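Side-chain contacts in DUF3845 domain-containing protein (Bacteroides thetaiotaomicron VPI-5482, PDB 3GF6), which is of unknown function but belongs to the bacterial lipoproteins and has an all-beta fold: residues Phe142-Pro147 against Pro151-Cys156; Val114-Lys119 against Ala136-Leu141; Gly92-Glu97 against Asn191-Leu196; Met160-Phe165 against Arg170-Asp175. One frame throughout, in Å; residues are numbered along the deposited sequence. Where two conformers were deposited one is given.

The four contacts lie in one all-beta chain built on two antiparallel sheets that face each other. Contact 2 joins the sheets, strand 112-123 on one side and strand 129-139 on the other. Contact 1 follows in the chain, its centre about 11 Å away, where the connection from strand 129-139 to strand 153-158 folds back. Contact 4 comes next, a hairpin about 16 Å from contact 2 between centres, joined to it by the Arg117-Asp175 salt bridge. Contact 3 spans the longest sequence separation and encloses the other three along the chain; its strand 187-198 neighbours strand 129-139. Loop, hairpin and intersheet packing thus meet around strand 129-139.

Contact 1 (Phe142-Pro147 against Pro151-Cys156); sequences FQPYPP and PEVFMC
Val153 presents its CG2 methyl as a small bump, and Pro144 and Pro147 form the hollow that receives it, two adjacent walls set roughly at right angles around the methyl. The Pro144 ring approaches obliquely, CG lying 3.5 Å from Val153 CG2, closer than ordinary carbon-carbon contact and therefore a tight fit. Pro147 CB is 3.9 Å from Val153 CG2, and Pro147 O stands 3.6 Å from it. The valine torsion explains the choice of branch: CG1 is anti to the backbone N (chi1 170°), which leaves CG2 anti to the carbonyl carbon and aimed at the two prolines. A second, looser touch lies further along the strand, where Cys156 SG comes within 4.1 Å of Pro147 CG, so that one proline ring serves both inward-facing strand residues. Gln137 of strand 129-139 touches Pro144, Pro147, Val153 and Cys156 and completes this buried patch. The loop 142-147 is thereby laid against the antiparallel pair formed by strands 129-139 and 153-158, just beside the classic beta bulge in which Phe154 and Met155 both face Leu138. Elsewhere the loop is bonded through Tyr145 OH to Pro9 O. All three side-chain pairings found between the segments are apolar, and both residues that touch the valine methyl across the contact are prolines, whose rings restrict their movement. Between these two segments the fit therefore probably rests on shape and burial of apolar surface.

Contact 2 (Val114-Lys119 against Ala136-Leu141); sequences VKLRLK and AQLASL. With EDO (1,2-ethanediol), chain G; EDO (1,2-ethanediol), chain C.
Leu116 O accepts a hydrogen bond of 2.9 Å from O1 of one 1,2-ethanediol (chain G), while the side chain of the same residue turns inward to meet Leu138. The contact is the face-to-face packing of a beta sandwich. The axes of strands 114-119 and 136-139 approach to 10.5 Å, nearly antiparallel, with 161° between their N-to-C directions; this is too wide for backbone pairing and leaves the space to be bridged by side chains. Val114 and Leu138 reach toward each other tip to tip, with Val114 CG1 3.8 Å from Leu138 CD2. Leu138 CD2 also lies 4.3 Å from Leu116 CD2, so one branch of Leu138 serves two residues of the opposing strand. From strand 187-198, Phe190 packs on Leu116 and Leu138, and Leu192 on Leu118 and Ala136, extending the apolar layer. Within 114-119 the other face carries Lys115, Arg117 and Lys119. There Arg117, its CG anti to the backbone N (chi1 -178°) and its chain extended from CG to NE, carries the guanidinium away from the core. NH1 donates to O1 of a second ethanediol (chain C) at 3.1 Å, the diol oxygen lying at the edge in the guanidinium plane; both diols probably come from the crystallisation liquor. Since Arg117 NE makes a salt bridge to Asp175, an alanine here would probably leave that carboxylate without its charged mate on the neighbouring strand. At the far end of the contact, Leu118 CD2 rests on Ala136 CB at 3.9 Å.

Contact 3 (Gly92-Glu97 against Asn191-Leu196); sequences GNYPSE and NLFINL
Tyr94 and Phe193 reach each other through matching first torsions: in both residues CG is anti to the carbonyl carbon, with chi1 -70° in the tyrosine and -67° in the phenylalanine. Tyr94 sets out from its loop toward the strand, whereas the Phe193 ring is carried nearer only at its end, and the two side chains run past each other in opposite directions. The setting is the loop-covered face of one sheet of the beta sandwich. Loop 92-97 lies against strand 187-198, whose alternate residues Leu192 and Ile194 instead pack on Leu118 and Leu122 of the facing sheet. The rings meet at a single border: Tyr94 CE2 is 4.1 Å from Phe193 CD1 and 4.2 Å from Phe193 CE1. CE2 sits at the Phe193 edge, near that ring's plane, while CD1 approaches the tyrosine ring obliquely; the two planes are inclined by about 53°, so the rings do not lie parallel on one another. Gln143 touches both rings and, through Tyr94, links this loop to the one of contact 1. Phe142 meets Phe193 edge-to-face, which ties the contact 1 loop to the strand. The phenol completes the link indirectly. Its OH stands 4.5 Å from Ile194 O, too far for a direct bond, and a water molecule fills the distance at the edge of both rings, in their planes. This water lies 2.7 Å from Tyr94 OH and donates a hydrogen bond of 3.1 Å to Ile194 O.

Contact 4 (Met160-Phe165 against Arg170-Asp175); sequences MKLGTF and RTCTFD
A beta hairpin joins strand 163-165 to strand 171-183, and its centre is the antiparallel hydrogen-bonded pair Thr164-Thr173. Two backbone bonds define it, Thr164 N to Thr173 O and Thr173 N to Thr164 O, each 2.9 Å long and nearly straight, at least 166° at the hydrogen. Water fastens the threonine face further: one molecule donates to Thr164 O at 2.8 Å and is hydrogen-bonded to Thr171 OG1 and Thr173 OG1 as well. The other face is apolar. There Cys172, its SG anti to the backbone N (chi1 -177°), sets the sulfur over one face of the Phe165 ring, 4.2 Å from the centroid and 19° off the ring normal, a sulfur-aromatic contact. The same ring presses CE2 on Cys172 CB at 3.8 Å. An alanine in place of Phe165 would probably leave the sulfur without its aromatic cover and open a gap beside Cys172. Gly163 CA approaches Thr173 O to 3.2 Å, and any CB on this glycine would clash with that oxygen, which leaves room for no side chain there. Leu162 and Phe174 lie side by side, Leu162 CD1 being 3.9 Å from Phe174 CB. Strand 171-183 also pairs with strand 112-123, where Phe174 packs on Leu118, while Leu162 and Phe165 lean on Val134 of strand 129-139 in the other sheet.

Contact 1 (Phe142-Pro147 against Pro151-Cys156)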
# COMPACT_ATOMS: atom_id res chain seq x y z
N PHE A 142 4.35 10.19 1.37
CA PHE A 142 4.79 8.89 1.85
C PHE A 142 4.79 8.84 3.38
O PHE A 142 5.45 9.63 4.02
CB PHE A 142 6.19 8.55 1.29
CG PHE A 142 6.63 7.16 1.60
CD1 PHE A 142 7.19 6.84 2.81
CD2 PHE A 142 6.37 6.12 0.68
CE1 PHE A 142 7.53 5.51 3.12
CE2 PHE A 142 6.71 4.79 0.96
CZ PHE A 142 7.30 4.49 2.19
N GLN A 143 4.04 7.88 3.93
CA GLN A 143 3.90 7.66 5.37
C GLN A 143 3.69 8.95 6.21
O GLN A 143 4.35 9.13 7.22
CB GLN A 143 5.07 6.83 5.92
CG GLN A 143 4.69 5.99 7.15
CD GLN A 143 5.82 5.21 7.76
OE1 GLN A 143 7.01 5.52 7.59
NE2 GLN A 143 5.46 4.19 8.46
N PRO A 144 2.74 9.83 5.80
CA PRO A 144 2.45 10.97 6.68
C PRO A 144 1.82 10.45 7.97
O PRO A 144 1.00 9.54 7.93
CB PRO A 144 1.42 11.78 5.88
CG PRO A 144 0.70 10.72 5.05
CD PRO A 144 1.81 9.77 4.65
N TYR A 145 2.19 11.03 9.11
CA TYR A 145 1.74 10.48 10.38
C TYR A 145 1.38 11.56 11.38
O TYR A 145 2.14 12.50 11.60
CB TYR A 145 2.80 9.58 11.00
CG TYR A 145 2.22 8.72 12.09
CD1 TYR A 145 2.26 9.11 13.43
CD2 TYR A 145 1.58 7.54 11.77
CE1 TYR A 145 1.69 8.30 14.43
CE2 TYR A 145 1.00 6.74 12.77
CZ TYR A 145 1.07 7.13 14.09
OH TYR A 145 0.51 6.33 15.05
N PRO A 146 0.21 11.41 12.03
CA PRO A 146 -0.81 10.38 11.88
C PRO A 146 -1.65 10.65 10.62
O PRO A 146 -1.99 11.79 10.34
CB PRO A 146 -1.65 10.51 13.15
CG PRO A 146 -1.05 11.61 13.95
CD PRO A 146 -0.15 12.38 13.07
N PRO A 147 -1.93 9.61 9.83
CA PRO A 147 -2.52 9.86 8.51
C PRO A 147 -3.87 10.59 8.54
O PRO A 147 -4.17 11.42 7.64
CB PRO A 147 -2.65 8.46 7.90
CG PRO A 147 -2.27 7.47 8.93
CD PRO A 147 -1.69 8.18 10.11
N PRO A 151 -4.90 16.04 4.83
CA PRO A 151 -5.77 15.99 3.62
C PRO A 151 -5.07 15.31 2.43
O PRO A 151 -5.73 14.87 1.50
CB PRO A 151 -6.03 17.46 3.29
CG PRO A 151 -5.06 18.24 4.11
CD PRO A 151 -4.49 17.40 5.19
N GLU A 152 -3.75 15.16 2.52
CA GLU A 152 -2.98 14.42 1.53
C GLU A 152 -3.22 12.91 1.52
O GLU A 152 -2.84 12.19 0.58
CB GLU A 152 -1.49 14.66 1.77
CG GLU A 152 -1.02 16.07 1.44
CD GLU A 152 -1.21 17.10 2.52
OE1 GLU A 152 -1.61 16.75 3.66
OE2 GLU A 152 -0.92 18.29 2.20
N VAL A 153 -3.84 12.42 2.59
CA VAL A 153 -4.23 11.02 2.68
C VAL A 153 -5.62 10.85 2.06
O VAL A 153 -6.62 11.41 2.55
CB VAL A 153 -4.16 10.50 4.13
CG1 VAL A 153 -4.80 9.12 4.23
CG2 VAL A 153 -2.70 10.37 4.55
N PHE A 154 -5.65 10.09 0.97
CA PHE A 154 -6.88 9.90 0.17
C PHE A 154 -7.66 8.66 0.63
O PHE A 154 -8.89 8.65 0.65
CB PHE A 154 -6.55 9.80 -1.33
CG PHE A 154 -5.82 11.01 -1.89
CD1 PHE A 154 -6.08 12.30 -1.43
CD2 PHE A 154 -4.79 10.84 -2.84
CE1 PHE A 154 -5.38 13.40 -1.94
CE2 PHE A 154 -4.09 11.93 -3.33
CZ PHE A 154 -4.39 13.20 -2.89
N MSE A 155 -6.92 7.60 0.99
CA MSE A 155 -7.50 6.35 1.45
C MSE A 155 -6.57 5.78 2.48
O MSE A 155 -5.35 5.68 2.28
CB MSE A 155 -7.69 5.32 0.32
CG MSE A 155 -8.55 4.10 0.70
SE MSE A 155 -8.08 2.50 -0.29
CE MSE A 155 -6.33 2.09 0.52
N CYS A 156 -7.14 5.39 3.61
CA CYS A 156 -6.37 4.73 4.65
C CYS A 156 -7.28 3.69 5.30
O CYS A 156 -8.29 4.03 5.89
CB CYS A 156 -5.88 5.74 5.71
SG CYS A 156 -4.81 4.98 6.96

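Contact 2 (Val114-Lys119 against Ala136-Leu141)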
# COMPACT_ATOMS: atom_id res chain seq x y z
N VAL A 114 -9.30 7.99 -9.08
CA VAL A 114 -8.69 6.68 -8.90
C VAL A 114 -9.78 5.63 -8.70
O VAL A 114 -10.73 5.85 -7.94
CB VAL A 114 -7.70 6.67 -7.66
CG1 VAL A 114 -7.24 5.26 -7.29
CG2 VAL A 114 -6.47 7.54 -7.96
N LYS A 115 -9.60 4.48 -9.34
CA LYS A 115 -10.43 3.30 -9.10
C LYS A 115 -9.47 2.17 -8.85
O LYS A 115 -8.56 1.93 -9.68
CB LYS A 115 -11.29 2.97 -10.33
CG LYS A 115 -12.23 4.15 -10.75
CD LYS A 115 -13.06 3.82 -11.96
CE LYS A 115 -14.06 4.92 -12.30
NZ LYS A 115 -15.17 4.98 -11.33
N LEU A 116 -9.63 1.52 -7.71
CA LEU A 116 -8.76 0.41 -7.39
C LEU A 116 -9.45 -0.68 -6.63
O LEU A 116 -10.49 -0.45 -5.99
CB LEU A 116 -7.49 0.89 -6.65
CG LEU A 116 -7.61 1.46 -5.22
CD1 LEU A 116 -7.76 0.35 -4.17
CD2 LEU A 116 -6.40 2.34 -4.90
N ARG A 117 -8.90 -1.87 -6.72
CA ARG A 117 -9.27 -2.98 -5.83
C ARG A 117 -7.97 -3.62 -5.36
O ARG A 117 -7.08 -3.84 -6.15
CB ARG A 117 -10.16 -4.01 -6.53
CG ARG A 117 -10.62 -5.16 -5.63
CD ARG A 117 -11.71 -5.96 -6.36
NE ARG A 117 -12.19 -7.09 -5.58
CZ ARG A 117 -12.98 -8.03 -6.08
NH1 ARG A 117 -13.35 -7.98 -7.36
NH2 ARG A 117 -13.37 -9.04 -5.31
N LEU A 118 -7.86 -3.88 -4.05
CA LEU A 118 -6.73 -4.57 -3.46
C LEU A 118 -7.29 -5.77 -2.73
O LEU A 118 -8.03 -5.60 -1.72
CB LEU A 118 -5.95 -3.65 -2.50
CG LEU A 118 -4.84 -4.34 -1.72
CD1 LEU A 118 -3.79 -4.78 -2.71
CD2 LEU A 118 -4.20 -3.41 -0.63
N LYS A 119 -7.01 -6.97 -3.27
CA LYS A 119 -7.54 -8.21 -2.73
C LYS A 119 -6.39 -9.17 -2.58
O LYS A 119 -5.58 -9.28 -3.47
CB LYS A 119 -8.62 -8.80 -3.68
CG LYS A 119 -9.20 -10.15 -3.24
CD LYS A 119 -10.34 -10.58 -4.16
CE LYS A 119 -10.83 -12.01 -3.93
NZ LYS A 119 -10.64 -12.45 -2.52
N ALA A 136 -3.38 -0.22 4.46
CA ALA A 136 -3.23 0.17 3.05
C ALA A 136 -3.49 1.66 2.94
O ALA A 136 -4.39 2.20 3.59
CB ALA A 136 -4.17 -0.64 2.11
N GLN A 137 -2.65 2.34 2.17
CA GLN A 137 -2.78 3.78 2.03
C GLN A 137 -2.50 4.31 0.64
O GLN A 137 -1.49 3.97 0.01
CB GLN A 137 -1.86 4.47 3.03
CG GLN A 137 -1.99 5.95 3.06
CD GLN A 137 -1.52 6.51 4.37
OE1 GLN A 137 -2.29 6.58 5.31
NE2 GLN A 137 -0.23 6.89 4.45
N LEU A 138 -3.44 5.13 0.18
CA LEU A 138 -3.29 5.93 -1.05
C LEU A 138 -3.21 7.38 -0.58
O LEU A 138 -4.08 7.83 0.15
CB LEU A 138 -4.50 5.76 -1.93
CG LEU A 138 -4.50 6.41 -3.28
CD1 LEU A 138 -3.45 5.61 -4.15
CD2 LEU A 138 -5.97 6.45 -3.89
N ALA A 139 -2.17 8.09 -1.01
CA ALA A 139 -1.81 9.40 -0.49
C ALA A 139 -0.90 10.15 -1.45
O ALA A 139 -0.20 9.53 -2.27
CB ALA A 139 -1.13 9.25 0.88
N SER A 140 -0.88 11.47 -1.33
CA SER A 140 0.08 12.30 -2.06
C SER A 140 1.39 12.54 -1.29
O SER A 140 2.21 13.29 -1.75
CB SER A 140 -0.58 13.61 -2.48
OG SER A 140 -0.78 14.40 -1.33
N LEU A 141 1.54 11.94 -0.09
CA LEU A 141 2.78 11.92 0.70
C LEU A 141 3.09 10.47 1.08
O LEU A 141 2.17 9.65 1.11
CB LEU A 141 2.62 12.74 1.98
CG LEU A 141 2.33 14.23 1.74
CD1 LEU A 141 2.01 14.91 3.07
CD2 LEU A 141 3.52 14.90 1.01
C1 EDO G . -13.18 0.58 -7.46
O1 EDO G . -12.98 -0.83 -7.35
C2 EDO G . -14.69 0.81 -7.60
O2 EDO G . -15.00 1.17 -8.95
C1 EDO C . -14.52 -5.80 -9.36
O1 EDO C . -13.13 -5.86 -9.57
C2 EDO C . -15.06 -4.95 -10.46
O2 EDO C . -15.08 -5.84 -11.54

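Contact 3 (Gly92-Glu97 against Asn191-Leu196)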
# COMPACT_ATOMS: atom_id res chain seq x y z
N GLY A 92 11.02 3.63 12.35
CA GLY A 92 9.98 3.24 11.43
C GLY A 92 9.95 4.06 10.15
O GLY A 92 9.14 3.83 9.28
N ASN A 93 10.85 5.03 10.01
CA ASN A 93 10.97 5.73 8.73
C ASN A 93 11.63 4.84 7.66
O ASN A 93 12.23 3.81 7.97
CB ASN A 93 11.79 7.00 8.88
CG ASN A 93 11.04 8.09 9.63
OD1 ASN A 93 9.91 8.47 9.26
ND2 ASN A 93 11.67 8.63 10.66
N TYR A 94 11.47 5.25 6.40
CA TYR A 94 12.04 4.54 5.26
C TYR A 94 13.10 5.40 4.59
O TYR A 94 13.03 6.63 4.62
CB TYR A 94 10.90 4.09 4.29
CG TYR A 94 10.08 2.98 4.93
CD1 TYR A 94 10.49 1.67 4.86
CD2 TYR A 94 9.00 3.29 5.78
CE1 TYR A 94 9.80 0.65 5.54
CE2 TYR A 94 8.31 2.30 6.46
CZ TYR A 94 8.71 0.97 6.35
OH TYR A 94 8.02 0.03 7.04
N PRO A 95 14.11 4.77 4.00
CA PRO A 95 15.11 5.53 3.26
C PRO A 95 14.46 6.31 2.12
O PRO A 95 13.51 5.83 1.49
CB PRO A 95 16.05 4.44 2.69
CG PRO A 95 15.39 3.18 2.89
CD PRO A 95 14.32 3.33 3.92
N SER A 96 14.97 7.50 1.84
CA SER A 96 14.43 8.35 0.78
C SER A 96 14.33 7.64 -0.58
O SER A 96 13.34 7.78 -1.32
CB SER A 96 15.26 9.63 0.65
OG SER A 96 16.58 9.35 0.20
N GLU A 97 15.36 6.86 -0.91
CA GLU A 97 15.38 6.10 -2.14
C GLU A 97 14.26 5.04 -2.24
O GLU A 97 13.92 4.65 -3.34
CB GLU A 97 16.74 5.42 -2.36
CG GLU A 97 17.92 6.38 -2.37
CD GLU A 97 18.47 6.69 -0.98
OE1 GLU A 97 17.87 6.26 0.02
OE2 GLU A 97 19.57 7.33 -0.90
N ASN A 191 0.64 1.94 -0.94
CA ASN A 191 1.48 1.05 -0.15
C ASN A 191 0.72 0.35 0.95
O ASN A 191 -0.37 0.78 1.34
CB ASN A 191 2.65 1.79 0.53
CG ASN A 191 3.55 2.50 -0.44
OD1 ASN A 191 4.63 1.99 -0.86
ND2 ASN A 191 3.15 3.71 -0.80
N LEU A 192 1.31 -0.73 1.44
CA LEU A 192 0.99 -1.28 2.76
C LEU A 192 2.12 -0.92 3.73
O LEU A 192 3.31 -0.98 3.38
CB LEU A 192 0.86 -2.80 2.75
CG LEU A 192 -0.22 -3.44 1.88
CD1 LEU A 192 -0.18 -4.98 2.02
CD2 LEU A 192 -1.58 -2.93 2.26
N PHE A 193 1.74 -0.55 4.94
CA PHE A 193 2.67 -0.32 6.04
C PHE A 193 2.37 -1.35 7.14
O PHE A 193 1.19 -1.52 7.51
CB PHE A 193 2.53 1.14 6.54
CG PHE A 193 3.00 2.15 5.53
CD1 PHE A 193 4.35 2.44 5.38
CD2 PHE A 193 2.11 2.85 4.77
CE1 PHE A 193 4.78 3.31 4.43
CE2 PHE A 193 2.54 3.76 3.83
CZ PHE A 193 3.89 4.04 3.70
N ILE A 194 3.41 -2.08 7.56
CA ILE A 194 3.27 -3.24 8.44
C ILE A 194 4.28 -3.19 9.58
O ILE A 194 5.41 -2.73 9.41
CB ILE A 194 3.44 -4.59 7.65
CG1 ILE A 194 2.31 -4.75 6.65
CG2 ILE A 194 3.46 -5.84 8.62
CD1 ILE A 194 2.69 -5.69 5.48
N ASN A 195 3.90 -3.69 10.76
CA ASN A 195 4.87 -4.01 11.79
C ASN A 195 4.51 -5.36 12.39
O ASN A 195 3.36 -5.61 12.66
CB ASN A 195 4.91 -2.98 12.92
CG ASN A 195 6.02 -3.29 13.93
OD1 ASN A 195 7.17 -3.51 13.54
ND2 ASN A 195 5.66 -3.37 15.23
N LEU A 196 5.48 -6.24 12.52
CA LEU A 196 5.27 -7.51 13.25
C LEU A 196 5.99 -7.48 14.59
O LEU A 196 7.09 -6.96 14.70
CB LEU A 196 5.80 -8.70 12.46
CG LEU A 196 5.48 -8.78 10.97
CD1 LEU A 196 6.20 -9.98 10.29
CD2 LEU A 196 3.97 -8.83 10.72
O HOH W 1 5.66 0.22 8.36

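Contact 4 (Met160-Phe165 against Arg170-Asp175)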
# COMPACT_ATOMS: atom_id res chain seq x y z
N MSE A 160 -8.93 -4.09 11.28
CA MSE A 160 -10.18 -4.77 10.88
C MSE A 160 -10.94 -3.98 9.83
O MSE A 160 -11.88 -4.52 9.21
CB MSE A 160 -11.08 -5.05 12.08
CG MSE A 160 -10.37 -5.65 13.19
SE MSE A 160 -11.62 -5.89 14.60
CE MSE A 160 -12.05 -7.68 14.10
N LYS A 161 -10.53 -2.74 9.56
CA LYS A 161 -11.08 -2.02 8.41
C LYS A 161 -10.41 -2.42 7.09
O LYS A 161 -10.94 -2.15 6.03
CB LYS A 161 -10.95 -0.50 8.58
CG LYS A 161 -11.62 0.05 9.82
CD LYS A 161 -13.09 -0.28 9.86
CE LYS A 161 -13.75 0.45 11.02
NZ LYS A 161 -15.23 0.33 10.93
N LEU A 162 -9.22 -3.02 7.16
CA LEU A 162 -8.53 -3.51 5.98
C LEU A 162 -8.98 -4.92 5.67
O LEU A 162 -9.33 -5.25 4.53
CB LEU A 162 -7.01 -3.49 6.17
CG LEU A 162 -6.19 -4.19 5.07
CD1 LEU A 162 -6.44 -3.49 3.72
CD2 LEU A 162 -4.71 -4.23 5.47
N GLY A 163 -8.98 -5.77 6.68
CA GLY A 163 -9.38 -7.16 6.46
C GLY A 163 -9.68 -7.96 7.70
O GLY A 163 -9.85 -7.41 8.80
N THR A 164 -9.72 -9.27 7.51
CA THR A 164 -10.08 -10.22 8.54
C THR A 164 -8.84 -10.95 9.02
O THR A 164 -8.08 -11.47 8.21
CB THR A 164 -11.04 -11.29 7.97
OG1 THR A 164 -12.21 -10.66 7.41
CG2 THR A 164 -11.43 -12.25 9.05
N PHE A 165 -8.66 -11.01 10.34
CA PHE A 165 -7.50 -11.70 10.90
C PHE A 165 -7.89 -13.07 11.37
O PHE A 165 -9.04 -13.28 11.75
CB PHE A 165 -6.97 -10.95 12.11
CG PHE A 165 -6.38 -9.62 11.79
CD1 PHE A 165 -7.16 -8.47 11.84
CD2 PHE A 165 -5.04 -9.51 11.52
CE1 PHE A 165 -6.61 -7.23 11.60
CE2 PHE A 165 -4.47 -8.28 11.28
CZ PHE A 165 -5.25 -7.14 11.31
N ARG A 170 -1.81 -13.97 12.69
CA ARG A 170 -0.76 -14.40 11.76
C ARG A 170 -1.10 -14.07 10.32
O ARG A 170 -0.22 -14.07 9.48
CB ARG A 170 -0.50 -15.90 11.89
CG ARG A 170 0.21 -16.30 13.20
CD ARG A 170 0.02 -17.76 13.50
NE ARG A 170 0.37 -18.07 14.89
CZ ARG A 170 0.08 -19.21 15.50
NH1 ARG A 170 -0.59 -20.17 14.87
NH2 ARG A 170 0.44 -19.39 16.78
N THR A 171 -2.39 -13.88 10.03
CA THR A 171 -2.86 -13.58 8.68
C THR A 171 -3.86 -12.45 8.67
O THR A 171 -4.57 -12.21 9.65
CB THR A 171 -3.51 -14.82 7.98
OG1 THR A 171 -4.73 -15.18 8.64
CG2 THR A 171 -2.58 -16.00 8.00
N CYS A 172 -3.87 -11.72 7.56
CA CYS A 172 -4.87 -10.71 7.32
C CYS A 172 -5.30 -10.85 5.86
O CYS A 172 -4.46 -10.67 4.94
CB CYS A 172 -4.31 -9.31 7.58
SG CYS A 172 -5.55 -7.99 7.38
N THR A 173 -6.60 -11.14 5.68
CA THR A 173 -7.20 -11.40 4.36
C THR A 173 -8.07 -10.21 4.03
O THR A 173 -8.96 -9.86 4.81
CB THR A 173 -8.04 -12.70 4.42
OG1 THR A 173 -7.21 -13.75 4.91
CG2 THR A 173 -8.63 -13.07 3.06
N PHE A 174 -7.79 -9.58 2.89
CA PHE A 174 -8.41 -8.28 2.57
C PHE A 174 -9.00 -8.23 1.17
O PHE A 174 -8.57 -8.94 0.27
CB PHE A 174 -7.39 -7.13 2.73
CG PHE A 174 -6.06 -7.40 2.07
CD1 PHE A 174 -5.86 -7.11 0.75
CD2 PHE A 174 -5.02 -7.99 2.79
CE1 PHE A 174 -4.66 -7.41 0.11
CE2 PHE A 174 -3.78 -8.26 2.19
CZ PHE A 174 -3.61 -7.98 0.84
N ASP A 175 -10.00 -7.36 0.99
CA ASP A 175 -10.60 -7.13 -0.31
C ASP A 175 -11.27 -5.77 -0.23
O ASP A 175 -12.41 -5.65 0.21
CB ASP A 175 -11.61 -8.24 -0.65
CG ASP A 175 -12.14 -8.14 -2.09
OD1 ASP A 175 -11.76 -7.19 -2.81
OD2 ASP A 175 -12.94 -9.03 -2.50
O HOH W 2 -11.34 -6.56 3.39
O HOH W 3 -6.99 -13.96 7.60
O HOH W 4 -11.79 -10.00 4.16